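Alpha/beta hydrolase fold protein (Chitinophaga pinensis, PDB 4PW0) has the alpha/beta hydrolase fold and is probably a serine hydrolase, although its natural substrate is not established. Local coordinates at residues T46-N51 and K72-S77; Q65-D70 and L93-A98; F104-F109 and F114-M119. All coordinates share one frame; numbering follows the deposited sequence. Where two conformers were deposited one is given.

Interaction 1: T46-N51 and K72-S77; sequences TGTLDN and KGVGLS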
loop_
_atom_site.group_PDB
_atom_site.type_symbol
_atom_site.label_atom_id
_atom_site.label_comp_id
_atom_site.label_asym_id
_atom_site.label_seq_id
_atom_site.Cartn_x
_atom_site.Cartn_y
_atom_site.Cartn_z
ATOM N N THR A 46 11.504 -22.299 8.194
ATOM C CA THR A 46 12.639 -22.514 9.108
ATOM C C THR A 46 12.681 -21.523 10.271
ATOM O O THR A 46 13.529 -21.681 11.152
ATOM C CB THR A 46 14.033 -22.570 8.472
ATOM O OG1 THR A 46 14.531 -21.228 8.232
ATOM C CG2 THR A 46 14.048 -23.381 7.223
ATOM N N GLY A 47 11.817 -20.525 10.294
ATOM C CA GLY A 47 11.905 -19.498 11.342
ATOM C C GLY A 47 11.439 -19.977 12.683
ATOM O O GLY A 47 10.518 -20.784 12.786
ATOM N N THR A 48 12.050 -19.407 13.709
ATOM C CA THR A 48 11.674 -19.653 15.113
ATOM C C THR A 48 11.261 -18.342 15.740
ATOM O O THR A 48 11.073 -17.336 15.069
ATOM C CB THR A 48 12.854 -20.297 15.877
ATOM O OG1 THR A 48 13.907 -19.334 15.997
ATOM C CG2 THR A 48 13.332 -21.564 15.147
ATOM N N LEU A 49 11.056 -18.351 17.060
ATOM C CA LEU A 49 10.610 -17.176 17.723
ATOM C C LEU A 49 11.549 -15.975 17.497
ATOM O O LEU A 49 11.089 -14.816 17.425
ATOM C CB LEU A 49 10.474 -17.380 19.234
ATOM C CG LEU A 49 9.365 -18.356 19.639
ATOM C CD1 LEU A 49 9.562 -18.818 21.082
ATOM C CD2 LEU A 49 7.988 -17.714 19.486
ATOM N N ASP A 50 12.853 -16.282 17.373
ATOM C CA ASP A 50 13.931 -15.319 17.272
ATOM C C ASP A 50 14.142 -14.756 15.832
ATOM O O ASP A 50 15.011 -13.900 15.610
ATOM C CB ASP A 50 15.241 -15.967 17.786
ATOM C CG ASP A 50 15.178 -16.390 19.252
ATOM O OD1 ASP A 50 14.476 -15.734 20.092
ATOM O OD2 ASP A 50 15.870 -17.426 19.511
ATOM N N ASN A 51 13.363 -15.284 14.877
ATOM C CA ASN A 51 13.406 -14.749 13.493
ATOM C C ASN A 51 12.429 -13.627 13.270
ATOM O O ASN A 51 12.428 -12.979 12.219
ATOM C CB ASN A 51 13.175 -15.876 12.510
ATOM C CG ASN A 51 14.348 -16.835 12.480
ATOM O OD1 ASN A 51 14.379 -17.879 13.154
ATOM N ND2 ASN A 51 15.391 -16.436 11.728
ATOM N N LYS A 72 3.873 -26.872 16.051
ATOM C CA LYS A 72 4.252 -28.186 16.531
ATOM C C LYS A 72 5.575 -28.612 15.894
ATOM O O LYS A 72 5.781 -28.511 14.680
ATOM C CB LYS A 72 3.153 -29.177 16.173
ATOM C CG LYS A 72 3.448 -30.596 16.660
ATOM C CD LYS A 72 2.342 -31.574 16.277
ATOM C CE LYS A 72 1.081 -31.358 17.066
ATOM N NZ LYS A 72 0.071 -32.407 16.667
ATOM N N GLY A 73 6.513 -29.028 16.741
ATOM C CA GLY A 73 7.801 -29.512 16.323
ATOM C C GLY A 73 8.877 -28.486 16.024
ATOM O O GLY A 73 10.022 -28.832 15.814
ATOM N N VAL A 74 8.476 -27.234 15.931
ATOM C CA VAL A 74 9.409 -26.163 15.544
ATOM C C VAL A 74 10.097 -25.611 16.793
ATOM O O VAL A 74 9.430 -25.213 17.731
ATOM C CB VAL A 74 8.646 -25.036 14.828
ATOM C CG1 VAL A 74 9.598 -23.904 14.438
ATOM C CG2 VAL A 74 7.969 -25.580 13.602
ATOM N N GLY A 75 11.424 -25.548 16.786
ATOM C CA GLY A 75 12.147 -24.872 17.865
ATOM C C GLY A 75 11.859 -25.559 19.192
ATOM O O GLY A 75 11.861 -26.803 19.270
ATOM N N LEU A 76 11.518 -24.738 20.176
ATOM C CA LEU A 76 11.237 -25.262 21.538
ATOM C C LEU A 76 9.862 -25.930 21.662
ATOM O O LEU A 76 9.551 -26.505 22.720
ATOM C CB LEU A 76 11.387 -24.149 22.563
ATOM C CG LEU A 76 12.824 -23.832 22.940
ATOM C CD1 LEU A 76 12.850 -22.443 23.587
ATOM C CD2 LEU A 76 13.444 -24.937 23.812
ATOM N N SER A 77 9.012 -25.888 20.631
ATOM C CA SER A 77 7.810 -26.705 20.666
ATOM C C SER A 77 8.124 -28.166 20.415
ATOM O O SER A 77 8.902 -28.547 19.529
ATOM C CB SER A 77 6.761 -26.208 19.673
ATOM O OG SER A 77 6.297 -24.968 20.100
#
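T48 and G75 bring two loops close together, their CA atoms 5.9 Å apart, with no hydrogen bond passing directly between them. V74 reaches across: with CG1 anti to the backbone N (chi1 179°), that methyl rests 3.6 Å from the carbonyl oxygen of G47, while its other methyl is turned to the side of its own backbone N. Beside it the methyl CG2 of T48 meets backbone, lying 4.4 Å from the CA of G75. G75 is the second residue of a type II' beta turn from V74 to S77, closed by the S77 N to V74 O bond. Its positive phi favours glycine, and a side chain here would project toward the T48 methyl. T48 is itself held within its own loop: its N-H gives a nearly straight bond (170°) of 2.8 Å to OD1 of N51, tilted from the amide plane of N51, and N51 N returns a bond to T48 O. In alpha/beta hydrolases the loop after the strand equivalent to 39-42 commonly contributes to the oxyanion hole, and the loop 46-51 may do so here. D192 bridges the two loops, accepting from L49 N with one carboxylate oxygen and from L76 N with the other. Around them, L49 and L76 lean on strand 24-31, while T46 and V74 pack against helix 197-212.

Interaction 2: Q65-D70 and L93-A98; sequences QLIIFD and LEFITA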
loop_
_atom_site.group_PDB
_atom_site.type_symbol
_atom_site.label_atom_id
_atom_site.label_comp_id
_atom_site.label_asym_id
_atom_site.label_seq_id
_atom_site.Cartn_x
_atom_site.Cartn_y
_atom_site.Cartn_z
ATOM N N GLN A 65 -2.053 -6.790 22.225
ATOM C CA GLN A 65 -1.304 -7.965 22.639
ATOM C C GLN A 65 -0.887 -8.698 21.363
ATOM O O GLN A 65 -1.741 -8.906 20.485
ATOM C CB GLN A 65 -2.195 -8.862 23.500
ATOM C CG GLN A 65 -1.483 -10.072 24.074
ATOM C CD GLN A 65 -2.416 -10.939 24.880
ATOM O OE1 GLN A 65 -3.600 -10.630 25.026
ATOM N NE2 GLN A 65 -1.885 -12.019 25.426
ATOM N N LEU A 66 0.346 -9.155 21.329
ATOM C CA LEU A 66 0.881 -9.867 20.177
ATOM C C LEU A 66 1.441 -11.194 20.648
ATOM O O LEU A 66 2.244 -11.246 21.590
ATOM C CB LEU A 66 1.947 -8.994 19.545
ATOM C CG LEU A 66 2.474 -9.323 18.184
ATOM C CD1 LEU A 66 3.005 -8.152 17.384
ATOM C CD2 LEU A 66 3.642 -10.275 18.429
ATOM N N ILE A 67 1.016 -12.281 20.013
ATOM C CA ILE A 67 1.478 -13.604 20.331
ATOM C C ILE A 67 2.318 -14.117 19.163
ATOM O O ILE A 67 1.861 -14.137 18.015
ATOM C CB ILE A 67 0.290 -14.590 20.562
ATOM C CG1 ILE A 67 -0.621 -14.113 21.706
ATOM C CG2 ILE A 67 0.793 -16.012 20.759
ATOM C CD1 ILE A 67 -0.001 -14.254 23.034
ATOM N N ILE A 68 3.545 -14.489 19.471
ATOM C CA ILE A 68 4.417 -15.240 18.571
ATOM C C ILE A 68 4.564 -16.629 19.135
ATOM O O ILE A 68 4.615 -16.804 20.380
ATOM C CB ILE A 68 5.783 -14.556 18.320
ATOM C CG1 ILE A 68 6.504 -14.161 19.632
ATOM C CG2 ILE A 68 5.607 -13.339 17.402
ATOM C CD1 ILE A 68 7.935 -13.716 19.437
ATOM N N PHE A 69 4.580 -17.635 18.289
ATOM C CA PHE A 69 4.654 -19.014 18.734
ATOM C C PHE A 69 5.408 -19.902 17.797
ATOM O O PHE A 69 5.474 -19.631 16.583
ATOM C CB PHE A 69 3.240 -19.589 19.006
ATOM C CG PHE A 69 2.466 -19.960 17.766
ATOM C CD1 PHE A 69 1.891 -18.976 16.949
ATOM C CD2 PHE A 69 2.306 -21.266 17.426
ATOM C CE1 PHE A 69 1.197 -19.341 15.807
ATOM C CE2 PHE A 69 1.608 -21.651 16.293
ATOM C CZ PHE A 69 1.050 -20.674 15.470
ATOM N N ASP A 70 5.918 -21.013 18.322
ATOM C CA ASP A 70 6.452 -22.079 17.520
ATOM C C ASP A 70 5.362 -23.114 17.302
ATOM O O ASP A 70 4.790 -23.679 18.277
ATOM C CB ASP A 70 7.643 -22.743 18.143
ATOM C CG ASP A 70 8.922 -21.932 18.106
ATOM O OD1 ASP A 70 9.157 -21.195 17.123
ATOM O OD2 ASP A 70 9.744 -22.064 19.095
ATOM N N LEU A 93 -4.591 -23.923 15.803
ATOM C CA LEU A 93 -5.867 -23.688 16.431
ATOM C C LEU A 93 -5.976 -24.351 17.805
ATOM O O LEU A 93 -6.521 -23.742 18.721
ATOM C CB LEU A 93 -6.990 -24.174 15.514
ATOM C CG LEU A 93 -7.350 -23.241 14.359
ATOM C CD1 LEU A 93 -8.213 -23.982 13.330
ATOM C CD2 LEU A 93 -8.037 -21.996 14.871
ATOM N N GLU A 94 -5.416 -25.550 17.965
ATOM C CA GLU A 94 -5.465 -26.203 19.292
ATOM C C GLU A 94 -4.664 -25.359 20.297
ATOM O O GLU A 94 -5.064 -25.178 21.443
ATOM C CB GLU A 94 -5.035 -27.686 19.245
ATOM C CG GLU A 94 -3.548 -28.000 19.162
ATOM C CD GLU A 94 -3.171 -29.475 19.269
ATOM O OE1 GLU A 94 -4.083 -30.334 19.379
ATOM O OE2 GLU A 94 -1.949 -29.776 19.211
ATOM N N PHE A 95 -3.544 -24.803 19.855
ATOM C CA PHE A 95 -2.718 -23.944 20.680
ATOM C C PHE A 95 -3.439 -22.677 21.074
ATOM O O PHE A 95 -3.464 -22.316 22.254
ATOM C CB PHE A 95 -1.394 -23.623 19.945
ATOM C CG PHE A 95 -0.672 -22.425 20.477
ATOM C CD1 PHE A 95 -0.079 -22.426 21.727
ATOM C CD2 PHE A 95 -0.604 -21.256 19.715
ATOM C CE1 PHE A 95 0.545 -21.297 22.205
ATOM C CE2 PHE A 95 0.015 -20.135 20.196
ATOM C CZ PHE A 95 0.578 -20.141 21.458
ATOM N N ILE A 96 -4.012 -21.978 20.101
ATOM C CA ILE A 96 -4.619 -20.679 20.345
ATOM C C ILE A 96 -5.831 -20.863 21.275
ATOM O O ILE A 96 -6.032 -20.096 22.221
ATOM C CB ILE A 96 -5.057 -20.055 19.016
ATOM C CG1 ILE A 96 -3.832 -19.743 18.139
ATOM C CG2 ILE A 96 -5.877 -18.816 19.269
ATOM C CD1 ILE A 96 -4.200 -19.494 16.687
ATOM N N THR A 97 -6.607 -21.914 20.994
ATOM C CA THR A 97 -7.772 -22.171 21.824
ATOM C C THR A 97 -7.366 -22.589 23.252
ATOM O O THR A 97 -8.056 -22.179 24.209
ATOM C CB THR A 97 -8.738 -23.151 21.162
ATOM O OG1 THR A 97 -8.045 -24.346 20.801
ATOM C CG2 THR A 97 -9.354 -22.521 19.949
ATOM N N ALA A 98 -6.239 -23.289 23.417
ATOM C CA ALA A 98 -5.724 -23.637 24.759
ATOM C C ALA A 98 -5.361 -22.407 25.576
ATOM O O ALA A 98 -5.448 -22.429 26.806
ATOM C CB ALA A 98 -4.561 -24.596 24.688
#
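The rings of F69 and F95 lie with their planes 21° from parallel but offset, little of one covering the other, and their centroids are 4.8 Å apart. One face of F69 receives the rim of F95, whose CD2 stands 3.7 Å above the plane and toward the outside of the ring. CE2 of F95 comes closer to the root of the side chain, 3.5 Å from CG of F69 and equally near its CB. At the edge of the F95 ring, near its plane, the CG2 methyl of I67 lies 4.2 Å from CZ.

These contacts follow from how the two elements are laid out. Strand 66-69 belongs to the central mixed sheet of the alpha/beta hydrolase fold, and helix 85-98 covers one side of it. I67 and F69, two apart on the strand, both turn toward the helix, whereas I68 between them turns away; a branched aliphatic and a flat aromatic suit this buried, wholly apolar interface. F95 extends from the helix with CG anti to the backbone N (chi1 161°), which lets its ring span the gap to the sheet. An alanine in place of F69 would keep CB but is likely to strip the F95 ring of its cover on the strand side, opening a gap between helix and strand.

Further aromatic groups surround the pair: F42 meets F69 edge-to-face, and Y26 and Y28 of strand 24-31 meet F95. I67 in turn packs against residues of both strands that neighbour its own in the sheet, S30 of strand 24-31 and I40 of strand 39-42.

Interaction 3: F104-F109 and F114-M119; sequences FDVLGF and FIVQYM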
loop_
_atom_site.group_PDB
_atom_site.type_symbol
_atom_site.label_atom_id
_atom_site.label_comp_id
_atom_site.label_asym_id
_atom_site.label_seq_id
_atom_site.Cartn_x
_atom_site.Cartn_y
_atom_site.Cartn_z
ATOM N N PHE A 104 -9.519 -13.139 17.188
ATOM C CA PHE A 104 -8.183 -12.569 17.112
ATOM C C PHE A 104 -7.899 -12.130 15.682
ATOM O O PHE A 104 -8.561 -12.553 14.760
ATOM C CB PHE A 104 -7.137 -13.610 17.583
ATOM C CG PHE A 104 -7.283 -14.965 16.943
ATOM C CD1 PHE A 104 -8.106 -15.932 17.511
ATOM C CD2 PHE A 104 -6.616 -15.299 15.775
ATOM C CE1 PHE A 104 -8.251 -17.185 16.951
ATOM C CE2 PHE A 104 -6.747 -16.545 15.216
ATOM C CZ PHE A 104 -7.570 -17.506 15.807
ATOM N N ASP A 105 -6.919 -11.251 15.547
ATOM C CA ASP A 105 -6.372 -10.912 14.237
ATOM C C ASP A 105 -5.191 -11.857 13.982
ATOM O O ASP A 105 -4.599 -12.419 14.909
ATOM C CB ASP A 105 -5.874 -9.473 14.235
ATOM C CG ASP A 105 -6.990 -8.464 14.427
ATOM O OD1 ASP A 105 -8.108 -8.655 13.857
ATOM O OD2 ASP A 105 -6.710 -7.428 15.077
ATOM N N VAL A 106 -4.814 -11.980 12.695
ATOM C CA VAL A 106 -3.681 -12.835 12.329
ATOM C C VAL A 106 -2.729 -12.108 11.377
ATOM O O VAL A 106 -3.154 -11.318 10.543
ATOM C CB VAL A 106 -4.118 -14.170 11.695
ATOM C CG1 VAL A 106 -4.950 -14.967 12.686
ATOM C CG2 VAL A 106 -4.908 -13.967 10.405
ATOM N N LEU A 107 -1.448 -12.462 11.526
ATOM C CA LEU A 107 -0.389 -11.976 10.620
ATOM C C LEU A 107 0.410 -13.206 10.211
ATOM O O LEU A 107 0.974 -13.897 11.055
ATOM C CB LEU A 107 0.515 -10.971 11.337
ATOM C CG LEU A 107 1.696 -10.368 10.536
ATOM C CD1 LEU A 107 2.252 -9.191 11.333
ATOM C CD2 LEU A 107 2.752 -11.343 10.346
ATOM N N GLY A 108 0.458 -13.503 8.917
ATOM C CA GLY A 108 1.180 -14.658 8.438
ATOM C C GLY A 108 2.243 -14.217 7.435
ATOM O O GLY A 108 1.918 -13.558 6.443
ATOM N N PHE A 109 3.485 -14.664 7.676
ATOM C CA PHE A 109 4.597 -14.401 6.762
ATOM C C PHE A 109 5.013 -15.709 6.094
ATOM O O PHE A 109 5.303 -16.688 6.776
ATOM C CB PHE A 109 5.760 -13.812 7.572
ATOM C CG PHE A 109 7.048 -13.571 6.776
ATOM C CD1 PHE A 109 7.006 -13.094 5.483
ATOM C CD2 PHE A 109 8.293 -13.773 7.369
ATOM C CE1 PHE A 109 8.174 -12.866 4.769
ATOM C CE2 PHE A 109 9.456 -13.506 6.677
ATOM C CZ PHE A 109 9.393 -13.059 5.364
ATOM N N PHE A 114 0.292 -18.822 4.246
ATOM C CA PHE A 114 -0.575 -19.900 3.748
ATOM C C PHE A 114 -1.523 -20.364 4.871
ATOM O O PHE A 114 -2.753 -20.510 4.671
ATOM C CB PHE A 114 0.231 -21.140 3.349
ATOM C CG PHE A 114 1.294 -20.936 2.312
ATOM C CD1 PHE A 114 1.340 -19.832 1.474
ATOM C CD2 PHE A 114 2.272 -21.888 2.172
ATOM C CE1 PHE A 114 2.371 -19.672 0.550
ATOM C CE2 PHE A 114 3.273 -21.758 1.242
ATOM C CZ PHE A 114 3.340 -20.673 0.412
ATOM N N ILE A 115 -0.984 -20.498 6.077
ATOM C CA ILE A 115 -1.775 -20.954 7.234
ATOM C C ILE A 115 -2.910 -19.981 7.523
ATOM O O ILE A 115 -4.057 -20.411 7.782
ATOM C CB ILE A 115 -0.866 -21.166 8.463
ATOM C CG1 ILE A 115 0.055 -22.376 8.245
ATOM C CG2 ILE A 115 -1.699 -21.394 9.741
ATOM C CD1 ILE A 115 1.218 -22.480 9.223
ATOM N N VAL A 116 -2.675 -18.669 7.452
ATOM C CA VAL A 116 -3.776 -17.750 7.811
ATOM C C VAL A 116 -4.883 -17.799 6.768
ATOM O O VAL A 116 -6.030 -17.601 7.118
ATOM C CB VAL A 116 -3.308 -16.305 8.048
ATOM C CG1 VAL A 116 -2.321 -16.269 9.220
ATOM C CG2 VAL A 116 -2.696 -15.634 6.812
ATOM N N GLN A 117 -4.548 -18.038 5.499
ATOM C CA GLN A 117 -5.593 -18.203 4.465
ATOM C C GLN A 117 -6.451 -19.446 4.773
ATOM O O GLN A 117 -7.670 -19.388 4.743
ATOM C CB GLN A 117 -4.996 -18.367 3.099
ATOM C CG GLN A 117 -4.303 -17.139 2.531
ATOM C CD GLN A 117 -3.611 -17.475 1.231
ATOM O OE1 GLN A 117 -4.268 -17.799 0.236
ATOM N NE2 GLN A 117 -2.298 -17.362 1.217
ATOM N N TYR A 118 -5.790 -20.565 5.050
ATOM C CA TYR A 118 -6.496 -21.799 5.328
ATOM C C TYR A 118 -7.341 -21.645 6.599
ATOM O O TYR A 118 -8.498 -22.104 6.660
ATOM C CB TYR A 118 -5.527 -22.985 5.399
ATOM C CG TYR A 118 -6.257 -24.304 5.314
ATOM C CD1 TYR A 118 -6.762 -24.735 4.110
ATOM C CD2 TYR A 118 -6.502 -25.066 6.419
ATOM C CE1 TYR A 118 -7.497 -25.903 4.001
ATOM C CE2 TYR A 118 -7.251 -26.255 6.325
ATOM C CZ TYR A 118 -7.720 -26.668 5.126
ATOM O OH TYR A 118 -8.455 -27.844 5.038
HETATM N N MSE A 119 -6.798 -21.002 7.621
HETATM C CA MSE A 119 -7.521 -20.785 8.880
HETATM C C MSE A 119 -8.753 -19.953 8.673
HETATM O O MSE A 119 -9.811 -20.211 9.277
HETATM C CB MSE A 119 -6.620 -20.114 9.933
HETATM C CG MSE A 119 -7.187 -20.247 11.345
HETATM SE SE MSE A 119 -6.036 -19.457 12.690
HETATM C CE MSE A 119 -4.728 -20.867 12.687
#
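V116 packs into the strand at V106 and G108, joining the first two elements of a beta-alpha-beta unit made of strand 104-109, helix 111-122 and strand 127-133. One methyl does most of the touching: CG1 of V116 lies 3.7 Å from CG2 of V106 and 3.9 Å from the CA of G108. The two valines slide past each other in opposite directions, and their short, branched side chains fit the narrow space between strand and helix. G108 suits its place because a CB there would clash with CG1 of V116; the bare CA lets the helix come in close, with segment axes 7.4 Å apart at their nearest and their N-to-C directions 140° apart. This glycine fits the start of a GxSxG nucleophile elbow, the tight strand-to-helix turn on which S110 is probably the nucleophile.

A helical turn beyond V116, the selenomethionine M119 meets F104 at the other end of the strand in a Met-aromatic contact. Its chain crosses the phenylalanine at about a right angle and bends at its last torsion (chi3 -75°), placing SE in the plane of the ring at its edge, 3.9 Å from F104 CE2. CG1 of V106 also lies in that ring plane, at the edge.

Farther out, F42 of strand 39-42 touches both V116 and M119, and I96 of helix 85-98 touches F104. On the sheet itself D105 is fixed by both carboxylate oxygens: OD1 accepts from K129 N, and OD2 forms a salt bridge with R128 NH2.

All three contacts lie in one alpha/beta hydrolase domain built on a common mixed sheet. Interactions 1 and 2 alternate along the chain: the 65-70 segment of interaction 2 is followed shortly by the 72-77 loop of interaction 1. Their centres are 13 Å apart, and S77 OG probably hydrogen-bonds to D70 O at 2.7 Å. Interaction 3 follows both; its centre is 12 Å from that of interaction 2, where I96 CG2 packs 3.7 Å from F104 CE1 and L93 CD2 lies 3.9 Å from M119 SE. Interactions 1 and 3, with centres about 17 Å apart, do not touch. Interaction 2 thus links the loops of interaction 1 to the strand and helix flanking the probable nucleophile elbow.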